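Local coordinates for CELL division control protein 6 (Pyrobaculum aerophilum, PDB 1FNN), which probably takes part in regulating DNA replication as an ATP-binding AAA+ ATPase of the Cdc6/Cdc18 family, and here carries ADP and a magnesium ion, at residues K291-A296 with I309-A314; G34-L37 with H42-P45; P103-G106 with D110-L113; L115-L120 with D153-F158. All coordinates share one frame; numbering follows the deposited sequence.

Contact 1 (K291-A296 with I309-A314); sequences KLFLLA and ITFGDA
This is a buried apolar helix-to-helix contact in the C-terminal winged-helix domain, where Phe293 and Ala296 of helix 288-304 meet Phe311 and Ala314 in the first turn of helix 311-324. The closest backbone approach, 5.8 Å between Ala296 CA and Ala314 CA, is short because small residues face each other there; Ala296 CB rests 3.6 Å from Ala314 O. Around this close point the phenylalanines fill the flank. With CG anti to the backbone nitrogen (chi1 -169°), Phe293 carries its ring across to the other helix, so that CE1 reaches Ala314 CB at 3.9 Å and CZ reaches Phe311 CE1 at 4.0 Å. The two rings meet obliquely, centroids 5.9 Å apart and planes at 51°. An alanine in place of Phe293 would lose the whole ring, and is likely to open a gap beside Ala314 and leave Phe311 CE1 without its neighbour from helix 288-304. The start of the second helix is fixed by Thr310, the N-cap, whose OG1 accepts from Asp313 N (3.0 Å). Helix 332-344 adds Leu339 against both phenylalanines, and Asp313 is tied back to Ser300 of helix 288-304. Helix 288-304, strand 309-310, helix 311-324, helix 332-344 and then two more strands follow in the order of a winged helix-turn-helix, and these aromatic residues belong to its three-helix core.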
loop_
_atom_site.group_PDB
_atom_site.type_symbol
_atom_site.label_atom_id
_atom_site.label_comp_id
_atom_site.label_asym_id
_atom_site.label_seq_id
_atom_site.Cartn_x
_atom_site.Cartn_y
_atom_site.Cartn_z
ATOM N N LYS A 291 -20.384 -24.877 -4.538
ATOM C CA LYS A 291 -20.724 -24.677 -3.149
ATOM C C LYS A 291 -20.248 -25.815 -2.265
ATOM O O LYS A 291 -19.632 -25.617 -1.218
ATOM C CB LYS A 291 -22.234 -24.511 -2.830
ATOM C CG LYS A 291 -22.826 -23.226 -3.435
ATOM C CD LYS A 291 -24.229 -23.078 -2.863
ATOM C CE LYS A 291 -24.924 -21.779 -3.110
ATOM N NZ LYS A 291 -25.429 -21.644 -4.505
ATOM N N LEU A 292 -20.491 -27.058 -2.652
ATOM C CA LEU A 292 -20.082 -28.233 -1.929
ATOM C C LEU A 292 -18.545 -28.287 -1.878
ATOM O O LEU A 292 -17.999 -28.643 -0.834
ATOM C CB LEU A 292 -20.616 -29.527 -2.631
ATOM C CG LEU A 292 -22.173 -29.675 -2.534
ATOM C CD1 LEU A 292 -22.653 -30.820 -3.447
ATOM C CD2 LEU A 292 -22.585 -29.934 -1.097
ATOM N N PHE A 293 -17.903 -27.990 -2.988
ATOM C CA PHE A 293 -16.438 -27.988 -2.996
ATOM C C PHE A 293 -15.914 -26.832 -2.075
ATOM O O PHE A 293 -14.975 -27.106 -1.346
ATOM C CB PHE A 293 -15.965 -27.709 -4.410
ATOM C CG PHE A 293 -14.473 -27.948 -4.561
ATOM C CD1 PHE A 293 -13.896 -29.134 -4.198
ATOM C CD2 PHE A 293 -13.693 -26.919 -5.078
ATOM C CE1 PHE A 293 -12.529 -29.352 -4.335
ATOM C CE2 PHE A 293 -12.316 -27.122 -5.223
ATOM C CZ PHE A 293 -11.746 -28.330 -4.852
ATOM N N LEU A 294 -16.550 -25.670 -2.096
ATOM C CA LEU A 294 -16.096 -24.601 -1.196
ATOM C C LEU A 294 -16.324 -25.010 0.244
ATOM O O LEU A 294 -15.401 -24.958 1.099
ATOM C CB LEU A 294 -16.817 -23.292 -1.527
ATOM C CG LEU A 294 -16.509 -22.115 -0.571
ATOM C CD1 LEU A 294 -15.014 -21.757 -0.652
ATOM C CD2 LEU A 294 -17.367 -20.923 -0.976
ATOM N N LEU A 295 -17.516 -25.621 0.534
ATOM C CA LEU A 295 -17.711 -26.198 1.854
ATOM C C LEU A 295 -16.621 -27.181 2.204
ATOM O O LEU A 295 -16.118 -27.223 3.361
ATOM C CB LEU A 295 -19.077 -26.917 2.023
ATOM C CG LEU A 295 -19.396 -27.517 3.375
ATOM C CD1 LEU A 295 -19.187 -26.472 4.502
ATOM C CD2 LEU A 295 -20.874 -27.937 3.421
ATOM N N ALA A 296 -16.175 -28.010 1.250
ATOM C CA ALA A 296 -15.156 -28.989 1.559
ATOM C C ALA A 296 -13.811 -28.279 1.962
ATOM O O ALA A 296 -12.992 -28.861 2.673
ATOM C CB ALA A 296 -14.849 -29.795 0.298
ATOM N N ILE A 309 -4.322 -25.774 2.474
ATOM C CA ILE A 309 -4.552 -27.227 2.360
ATOM C C ILE A 309 -4.349 -27.549 0.887
ATOM O O ILE A 309 -4.322 -26.711 -0.017
ATOM C CB ILE A 309 -5.847 -27.736 2.961
ATOM C CG1 ILE A 309 -7.087 -26.948 2.505
ATOM C CG2 ILE A 309 -5.860 -27.718 4.482
ATOM C CD1 ILE A 309 -7.654 -27.359 1.183
ATOM N N THR A 310 -4.042 -28.789 0.587
ATOM C CA THR A 310 -3.726 -29.203 -0.775
ATOM C C THR A 310 -4.994 -29.426 -1.590
ATOM O O THR A 310 -6.039 -29.653 -0.981
ATOM C CB THR A 310 -2.884 -30.493 -0.790
ATOM O OG1 THR A 310 -3.630 -31.561 -0.194
ATOM C CG2 THR A 310 -1.594 -30.297 -0.008
ATOM N N PHE A 311 -4.964 -29.435 -2.897
ATOM C CA PHE A 311 -6.107 -29.765 -3.743
ATOM C C PHE A 311 -6.576 -31.189 -3.437
ATOM O O PHE A 311 -7.784 -31.423 -3.296
ATOM C CB PHE A 311 -5.800 -29.556 -5.226
ATOM C CG PHE A 311 -6.983 -29.887 -6.130
ATOM C CD1 PHE A 311 -7.781 -28.880 -6.628
ATOM C CD2 PHE A 311 -7.281 -31.188 -6.464
ATOM C CE1 PHE A 311 -8.858 -29.159 -7.448
ATOM C CE2 PHE A 311 -8.357 -31.485 -7.283
ATOM C CZ PHE A 311 -9.145 -30.461 -7.773
ATOM N N GLY A 312 -5.662 -32.131 -3.207
ATOM C CA GLY A 312 -6.029 -33.498 -2.855
ATOM C C GLY A 312 -6.808 -33.593 -1.559
ATOM O O GLY A 312 -7.779 -34.355 -1.358
ATOM N N ASP A 313 -6.385 -32.789 -0.557
ATOM C CA ASP A 313 -7.112 -32.696 0.689
ATOM C C ASP A 313 -8.559 -32.261 0.429
ATOM O O ASP A 313 -9.496 -32.770 1.060
ATOM C CB ASP A 313 -6.481 -31.659 1.638
ATOM C CG ASP A 313 -7.041 -31.646 3.041
ATOM O OD1 ASP A 313 -8.154 -32.159 3.318
ATOM O OD2 ASP A 313 -6.350 -31.096 3.946
ATOM N N ALA A 314 -8.715 -31.157 -0.295
ATOM C CA ALA A 314 -10.052 -30.621 -0.559
ATOM C C ALA A 314 -10.940 -31.684 -1.279
ATOM O O ALA A 314 -12.153 -31.705 -1.095
ATOM C CB ALA A 314 -9.825 -29.406 -1.457
#

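Contact 2 (G34-L37 with H42-P45); sequences GNWL and HHYP
The helix-loop-strand lead-in to the ATPase core, in which helix 23-38 turns back toward strand 46-50 just ahead of the P-loop, is packed here by Trp36 against His43 and Pro45. Pro45 CG sits over one face of the indole, 3.6 Å from the centroid of the five-membered ring and 23° off its normal, a CH-pi contact. It comes closest at Trp36 CG (3.3 Å), while Pro45 CD reaches further along the ring to Trp36 NE1 at 3.6 Å. His43 meets the indole differently: the edge of Trp36 is directed at the imidazole face, with planes at 87° and centroids 5.8 Å apart. His43 O also lies 3.2 Å from Trp36 CD1. The indole N-H is bonded to Phe158 O, so the polar edge of the ring has a partner outside the two segments. Chi1 of -173°, with CG anti to the backbone nitrogen, swings the indole off the helix and toward the loop. A leucine here would remove both the flat face and the N-H, and would probably leave Pro45 poorly covered and Phe158 O without its donor. Among the neighbouring elements, Ala161 of strand 160-166 touches both Trp36 and Pro45, Pro45 is hydrogen-bonded through its backbone to Leu162, and Leu37 faces helix 57-68.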
loop_
_atom_site.group_PDB
_atom_site.type_symbol
_atom_site.label_atom_id
_atom_site.label_comp_id
_atom_site.label_asym_id
_atom_site.label_seq_id
_atom_site.Cartn_x
_atom_site.Cartn_y
_atom_site.Cartn_z
ATOM N N GLY A 34 20.303 13.988 -6.371
ATOM C CA GLY A 34 21.555 13.896 -5.661
ATOM C C GLY A 34 22.551 15.012 -5.963
ATOM O O GLY A 34 23.203 15.462 -5.008
ATOM N N ASN A 35 22.801 15.300 -7.247
ATOM C CA ASN A 35 23.776 16.350 -7.568
ATOM C C ASN A 35 23.340 17.685 -6.962
ATOM O O ASN A 35 24.153 18.436 -6.433
ATOM C CB ASN A 35 23.959 16.491 -9.081
ATOM C CG ASN A 35 24.832 15.373 -9.642
ATOM O OD1 ASN A 35 25.574 14.723 -8.902
ATOM N ND2 ASN A 35 24.735 15.160 -10.953
ATOM N N TRP A 36 22.069 18.028 -7.149
ATOM C CA TRP A 36 21.545 19.271 -6.589
ATOM C C TRP A 36 21.606 19.294 -5.063
ATOM O O TRP A 36 22.042 20.323 -4.526
ATOM C CB TRP A 36 20.155 19.551 -7.056
ATOM C CG TRP A 36 19.485 20.854 -6.728
ATOM C CD1 TRP A 36 19.454 21.945 -7.530
ATOM C CD2 TRP A 36 18.752 21.226 -5.543
ATOM N NE1 TRP A 36 18.757 22.960 -6.924
ATOM C CE2 TRP A 36 18.316 22.557 -5.710
ATOM C CE3 TRP A 36 18.432 20.551 -4.361
ATOM C CZ2 TRP A 36 17.572 23.243 -4.755
ATOM C CZ3 TRP A 36 17.691 21.236 -3.408
ATOM C CH2 TRP A 36 17.274 22.542 -3.595
ATOM N N LEU A 37 21.325 18.159 -4.395
ATOM C CA LEU A 37 21.450 18.178 -2.925
ATOM C C LEU A 37 22.895 18.404 -2.471
ATOM O O LEU A 37 23.168 19.015 -1.407
ATOM C CB LEU A 37 20.882 16.857 -2.380
ATOM C CG LEU A 37 19.331 16.772 -2.499
ATOM C CD1 LEU A 37 18.870 15.356 -2.105
ATOM C CD2 LEU A 37 18.696 17.819 -1.592
ATOM N N HIS A 42 22.064 25.175 -9.220
ATOM C CA HIS A 42 22.501 25.345 -10.622
ATOM C C HIS A 42 21.496 24.861 -11.642
ATOM O O HIS A 42 21.674 25.128 -12.836
ATOM C CB HIS A 42 23.835 24.596 -10.815
ATOM C CG HIS A 42 24.821 25.085 -9.787
ATOM N ND1 HIS A 42 25.353 26.359 -9.896
ATOM C CD2 HIS A 42 25.359 24.542 -8.684
ATOM C CE1 HIS A 42 26.186 26.572 -8.891
ATOM N NE2 HIS A 42 26.206 25.483 -8.142
ATOM N N HIS A 43 20.447 24.140 -11.238
ATOM C CA HIS A 43 19.339 23.812 -12.141
ATOM C C HIS A 43 18.127 23.465 -11.269
ATOM O O HIS A 43 18.272 23.502 -10.049
ATOM C CB HIS A 43 19.691 22.600 -13.018
ATOM C CG HIS A 43 19.420 21.235 -12.458
ATOM N ND1 HIS A 43 20.256 20.588 -11.594
ATOM C CD2 HIS A 43 18.361 20.385 -12.667
ATOM C CE1 HIS A 43 19.782 19.383 -11.250
ATOM N NE2 HIS A 43 18.626 19.268 -11.905
ATOM N N TYR A 44 16.951 23.344 -11.847
ATOM C CA TYR A 44 15.728 23.097 -11.115
ATOM C C TYR A 44 15.314 21.633 -11.241
ATOM O O TYR A 44 14.732 21.247 -12.248
ATOM C CB TYR A 44 14.652 23.980 -11.735
ATOM C CG TYR A 44 13.233 23.808 -11.247
ATOM C CD1 TYR A 44 12.188 24.185 -12.093
ATOM C CD2 TYR A 44 12.914 23.288 -9.997
ATOM C CE1 TYR A 44 10.865 24.049 -11.697
ATOM C CE2 TYR A 44 11.603 23.153 -9.606
ATOM C CZ TYR A 44 10.587 23.531 -10.448
ATOM O OH TYR A 44 9.276 23.398 -10.060
ATOM N N PRO A 45 15.571 20.850 -10.212
ATOM C CA PRO A 45 15.184 19.441 -10.218
ATOM C C PRO A 45 13.711 19.299 -9.905
ATOM O O PRO A 45 13.216 19.940 -8.971
ATOM C CB PRO A 45 16.030 18.812 -9.139
ATOM C CG PRO A 45 16.915 19.869 -8.585
ATOM C CD PRO A 45 16.336 21.176 -8.990
#

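Contact 3 (P103-G106 with D110-L113); sequences PRRG and DEFL
Gly106 and Glu111 make the nearest backbone approach, yet their CA atoms stay 9.3 Å apart, so the link between the loop 103-106 and the first turn of helix 109-122 is made chiefly through side chains. It is a salt bridge between Arg105 and Glu111 at the protein surface. Arg105 NH2 lies 2.6 Å from Glu111 OE1 and 2.9 Å from Glu111 OE2, so a single nitrogen faces the carboxylate end. OE1 stands at the guanidinium edge, near its plane, but the two planes are 64° apart and the N-H to OE1 angle is 128°. The hydrogen bond is therefore weak, and the attraction is probably more ionic than directional. A bend in the arginine chain at chi3 (-97°) brings the guanidinium round to the acid, whereas Glu111 runs extended beyond CG. Glu111 also accepts through OE2 from Ser108 N; this matches the glutamate-to-N-cap half of a capping box, with Glu111 as the third residue of the helix. The positive end of the helix dipole would probably add to the stabilisation of the carboxylate charge. From the same turn, Phe112 packs against Phe102 and against Phe87 and Ile91 of helix 87-97.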
loop_
_atom_site.group_PDB
_atom_site.type_symbol
_atom_site.label_atom_id
_atom_site.label_comp_id
_atom_site.label_asym_id
_atom_site.label_seq_id
_atom_site.Cartn_x
_atom_site.Cartn_y
_atom_site.Cartn_z
ATOM N N PRO A 103 3.900 38.919 8.920
ATOM C CA PRO A 103 3.566 40.281 9.302
ATOM C C PRO A 103 2.216 40.354 9.982
ATOM O O PRO A 103 1.403 39.422 9.987
ATOM C CB PRO A 103 3.559 41.094 8.012
ATOM C CG PRO A 103 3.817 40.149 6.898
ATOM C CD PRO A 103 3.844 38.756 7.453
ATOM N N ARG A 104 2.051 41.446 10.731
ATOM C CA ARG A 104 0.780 41.659 11.432
ATOM C C ARG A 104 -0.364 41.772 10.417
ATOM O O ARG A 104 -1.385 41.090 10.539
ATOM C CB ARG A 104 0.965 42.905 12.287
ATOM C CG ARG A 104 -0.246 43.338 13.087
ATOM C CD ARG A 104 0.121 44.532 13.985
ATOM N NE ARG A 104 -0.779 44.524 15.123
ATOM C CZ ARG A 104 -0.702 43.794 16.228
ATOM N NH1 ARG A 104 0.256 42.926 16.461
ATOM N NH2 ARG A 104 -1.641 43.935 17.165
ATOM N N ARG A 105 -0.213 42.612 9.410
ATOM C CA ARG A 105 -1.203 42.780 8.351
ATOM C C ARG A 105 -1.504 41.495 7.589
ATOM O O ARG A 105 -0.694 40.569 7.494
ATOM C CB ARG A 105 -0.753 43.828 7.327
ATOM C CG ARG A 105 0.621 43.566 6.733
ATOM C CD ARG A 105 1.044 44.612 5.718
ATOM N NE ARG A 105 0.790 44.207 4.346
ATOM C CZ ARG A 105 -0.357 43.948 3.741
ATOM N NH1 ARG A 105 -1.544 44.025 4.335
ATOM N NH2 ARG A 105 -0.348 43.588 2.463
ATOM N N GLY A 106 -2.695 41.458 7.001
ATOM C CA GLY A 106 -3.137 40.300 6.217
ATOM C C GLY A 106 -2.403 40.383 4.880
ATOM O O GLY A 106 -2.141 41.504 4.421
ATOM N N ASP A 110 0.024 36.904 -3.580
ATOM C CA ASP A 110 1.245 37.405 -4.181
ATOM C C ASP A 110 2.249 37.885 -3.143
ATOM O O ASP A 110 3.463 37.774 -3.278
ATOM C CB ASP A 110 0.955 38.587 -5.122
ATOM C CG ASP A 110 0.147 38.192 -6.351
ATOM O OD1 ASP A 110 0.067 36.983 -6.665
ATOM O OD2 ASP A 110 -0.410 39.114 -7.002
ATOM N N GLU A 111 1.767 38.587 -2.120
ATOM C CA GLU A 111 2.631 39.047 -1.030
ATOM C C GLU A 111 3.310 37.872 -0.321
ATOM O O GLU A 111 4.518 37.881 -0.105
ATOM C CB GLU A 111 1.768 39.863 -0.056
ATOM C CG GLU A 111 1.640 41.282 -0.621
ATOM C CD GLU A 111 0.558 42.092 0.055
ATOM O OE1 GLU A 111 0.785 43.316 0.180
ATOM O OE2 GLU A 111 -0.491 41.552 0.457
ATOM N N PHE A 112 2.522 36.852 -0.030
ATOM C CA PHE A 112 3.034 35.612 0.549
ATOM C C PHE A 112 4.144 34.970 -0.270
ATOM O O PHE A 112 5.257 34.768 0.206
ATOM C CB PHE A 112 1.881 34.606 0.618
ATOM C CG PHE A 112 1.218 34.568 1.962
ATOM C CD1 PHE A 112 -0.164 34.599 2.061
ATOM C CD2 PHE A 112 1.990 34.501 3.117
ATOM C CE1 PHE A 112 -0.769 34.563 3.305
ATOM C CE2 PHE A 112 1.379 34.467 4.351
ATOM C CZ PHE A 112 0.005 34.496 4.451
ATOM N N LEU A 113 3.910 34.851 -1.601
ATOM C CA LEU A 113 4.952 34.279 -2.445
ATOM C C LEU A 113 6.174 35.157 -2.439
ATOM O O LEU A 113 7.333 34.715 -2.408
ATOM C CB LEU A 113 4.479 34.092 -3.898
ATOM C CG LEU A 113 3.486 32.952 -4.072
ATOM C CD1 LEU A 113 2.874 33.021 -5.478
ATOM C CD2 LEU A 113 4.154 31.613 -3.796
#

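Contact 4 (L115-L120 with D153-F158); sequences LLVEHL and DKLGAF
No aromatic ring enters the interface; the flat group that Val117 meets is the peptide carbonyl of Lys154, whose O lies 3.7 Å from Val117 CG1 and whose C lies 4.1 Å from it. The His119 ring turns off on another side of its helix, with Leu115 O in plane at its edge. The contact is aliphatic packing within the AAA ATPase domain, between helix 109-122, which leads to strand 127-132 of the parallel sheet, and the short helix 152-155, which leads to strand 160-166. The CA atoms of Val117 and Leu155 approach to 5.9 Å, close enough for a branched residue to touch backbone. Val117 divides its two methyls between partners. CG1, anti to the backbone nitrogen (chi1 168°), goes to the end of helix 152-155, while CG2 faces Leu155 CD2 across a right-angle crossing of the two side chains. Leu120, one turn further on, lies side by side with Leu155 and points the same way. Gly156 follows with a positive phi of 102° and ends the helix; a side chain at these backbone angles would collide with Leu155 O, a reason for glycine here. Leu148 of helix 139-148 also touches Val117, and Arg121 NH1 makes a weak hydrogen bond to Lys154 O. Leu155 CD2 serves both partners from the first helix, at 3.8 Å from Leu120 CD1 and 4.2 Å from Val117 CG2.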
loop_
_atom_site.group_PDB
_atom_site.type_symbol
_atom_site.label_atom_id
_atom_site.label_comp_id
_atom_site.label_asym_id
_atom_site.label_seq_id
_atom_site.Cartn_x
_atom_site.Cartn_y
_atom_site.Cartn_z
ATOM N N LEU A 115 7.111 37.130 -0.051
ATOM C CA LEU A 115 7.805 36.928 1.249
ATOM C C LEU A 115 8.662 35.662 1.261
ATOM O O LEU A 115 9.835 35.643 1.639
ATOM C CB LEU A 115 6.777 36.879 2.375
ATOM C CG LEU A 115 7.330 36.752 3.819
ATOM C CD1 LEU A 115 8.239 37.914 4.177
ATOM C CD2 LEU A 115 6.180 36.652 4.808
ATOM N N LEU A 116 8.106 34.580 0.723
ATOM C CA LEU A 116 8.826 33.299 0.626
ATOM C C LEU A 116 10.008 33.442 -0.286
ATOM O O LEU A 116 11.141 33.046 0.030
ATOM C CB LEU A 116 7.847 32.177 0.183
ATOM C CG LEU A 116 8.575 30.880 -0.249
ATOM C CD1 LEU A 116 9.333 30.314 0.948
ATOM C CD2 LEU A 116 7.588 29.896 -0.852
ATOM N N VAL A 117 9.846 34.145 -1.422
ATOM C CA VAL A 117 11.037 34.388 -2.266
ATOM C C VAL A 117 12.079 35.208 -1.545
ATOM O O VAL A 117 13.292 34.984 -1.633
ATOM C CB VAL A 117 10.588 35.077 -3.582
ATOM C CG1 VAL A 117 11.764 35.620 -4.357
ATOM C CG2 VAL A 117 9.788 34.074 -4.417
ATOM N N GLU A 118 11.665 36.301 -0.880
ATOM C CA GLU A 118 12.647 37.146 -0.164
ATOM C C GLU A 118 13.457 36.368 0.859
ATOM O O GLU A 118 14.713 36.403 0.961
ATOM C CB GLU A 118 11.844 38.265 0.545
ATOM C CG GLU A 118 12.767 39.146 1.402
ATOM C CD GLU A 118 11.948 39.937 2.409
ATOM O OE1 GLU A 118 11.030 40.675 1.998
ATOM O OE2 GLU A 118 12.207 39.836 3.625
ATOM N N HIS A 119 12.743 35.567 1.661
ATOM C CA HIS A 119 13.457 34.765 2.674
ATOM C C HIS A 119 14.408 33.767 2.039
ATOM O O HIS A 119 15.573 33.672 2.456
ATOM C CB HIS A 119 12.460 34.084 3.616
ATOM C CG HIS A 119 12.085 34.917 4.803
ATOM N ND1 HIS A 119 12.661 34.725 6.047
ATOM C CD2 HIS A 119 11.197 35.942 4.931
ATOM C CE1 HIS A 119 12.136 35.604 6.891
ATOM N NE2 HIS A 119 11.252 36.349 6.242
ATOM N N LEU A 120 13.989 33.070 0.961
ATOM C CA LEU A 120 14.886 32.092 0.313
ATOM C C LEU A 120 16.151 32.749 -0.221
ATOM O O LEU A 120 17.286 32.307 -0.090
ATOM C CB LEU A 120 14.125 31.397 -0.836
ATOM C CG LEU A 120 13.019 30.395 -0.459
ATOM C CD1 LEU A 120 12.280 29.916 -1.713
ATOM C CD2 LEU A 120 13.574 29.210 0.333
ATOM N N ASP A 153 16.021 34.153 -11.330
ATOM C CA ASP A 153 16.534 35.515 -11.207
ATOM C C ASP A 153 15.917 36.202 -9.999
ATOM O O ASP A 153 16.670 36.831 -9.256
ATOM C CB ASP A 153 16.326 36.375 -12.459
ATOM C CG ASP A 153 17.136 35.823 -13.617
ATOM O OD1 ASP A 153 18.280 35.370 -13.400
ATOM O OD2 ASP A 153 16.622 35.843 -14.744
ATOM N N LYS A 154 14.636 35.952 -9.754
ATOM C CA LYS A 154 14.023 36.460 -8.527
ATOM C C LYS A 154 14.544 35.715 -7.305
ATOM O O LYS A 154 14.823 36.333 -6.277
ATOM C CB LYS A 154 12.514 36.330 -8.580
ATOM C CG LYS A 154 11.800 37.305 -9.496
ATOM C CD LYS A 154 10.373 36.821 -9.744
ATOM C CE LYS A 154 9.608 37.829 -10.589
ATOM N NZ LYS A 154 10.394 38.253 -11.786
ATOM N N LEU A 155 14.805 34.399 -7.438
ATOM C CA LEU A 155 15.312 33.668 -6.271
ATOM C C LEU A 155 16.775 33.956 -5.992
ATOM O O LEU A 155 17.221 33.844 -4.837
ATOM C CB LEU A 155 15.060 32.170 -6.487
ATOM C CG LEU A 155 13.584 31.788 -6.358
ATOM C CD1 LEU A 155 13.313 30.455 -7.055
ATOM C CD2 LEU A 155 13.202 31.718 -4.875
ATOM N N GLY A 156 17.568 34.185 -7.051
ATOM C CA GLY A 156 19.010 34.316 -6.901
ATOM C C GLY A 156 19.775 33.073 -7.314
ATOM O O GLY A 156 20.995 33.084 -7.516
ATOM N N ALA A 157 19.062 31.945 -7.386
ATOM C CA ALA A 157 19.648 30.673 -7.790
ATOM C C ALA A 157 18.501 29.714 -8.073
ATOM O O ALA A 157 17.345 30.141 -7.902
ATOM C CB ALA A 157 20.536 30.093 -6.696
ATOM N N PHE A 158 18.774 28.479 -8.507
ATOM C CA PHE A 158 17.586 27.563 -8.612
ATOM C C PHE A 158 17.448 27.042 -7.183
ATOM O O PHE A 158 18.066 26.028 -6.838
ATOM C CB PHE A 158 17.909 26.510 -9.660
ATOM C CG PHE A 158 17.726 27.030 -11.060
ATOM C CD1 PHE A 158 18.823 27.289 -11.854
ATOM C CD2 PHE A 158 16.454 27.251 -11.561
ATOM C CE1 PHE A 158 18.672 27.769 -13.151
ATOM C CE2 PHE A 158 16.304 27.728 -12.848
ATOM C CZ PHE A 158 17.405 27.988 -13.643
#

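In the fold
Along the chain the order is contact 2, contact 3, contact 4 and finally contact 1. The first three gather on one side of the chain's centre, in the ATPase part: the centres of contacts 2 and 4, and of contacts 3 and 4, are about 16 Å apart. Contacts 3 and 4 share helix 109-122, and Pro103 packs on Leu115 between them. Phe158, just past helix 152-155, links contact 4 to segment 42-45. The segments of contacts 2 and 4 lead into strands 46-50 and 160-166, neighbours in the parallel sheet. Contact 1 belongs to the separate winged-helix domain, its centre 59 to 69 Å from the others, consistent with an elongated protein of distinct ATPase and probable DNA-binding parts.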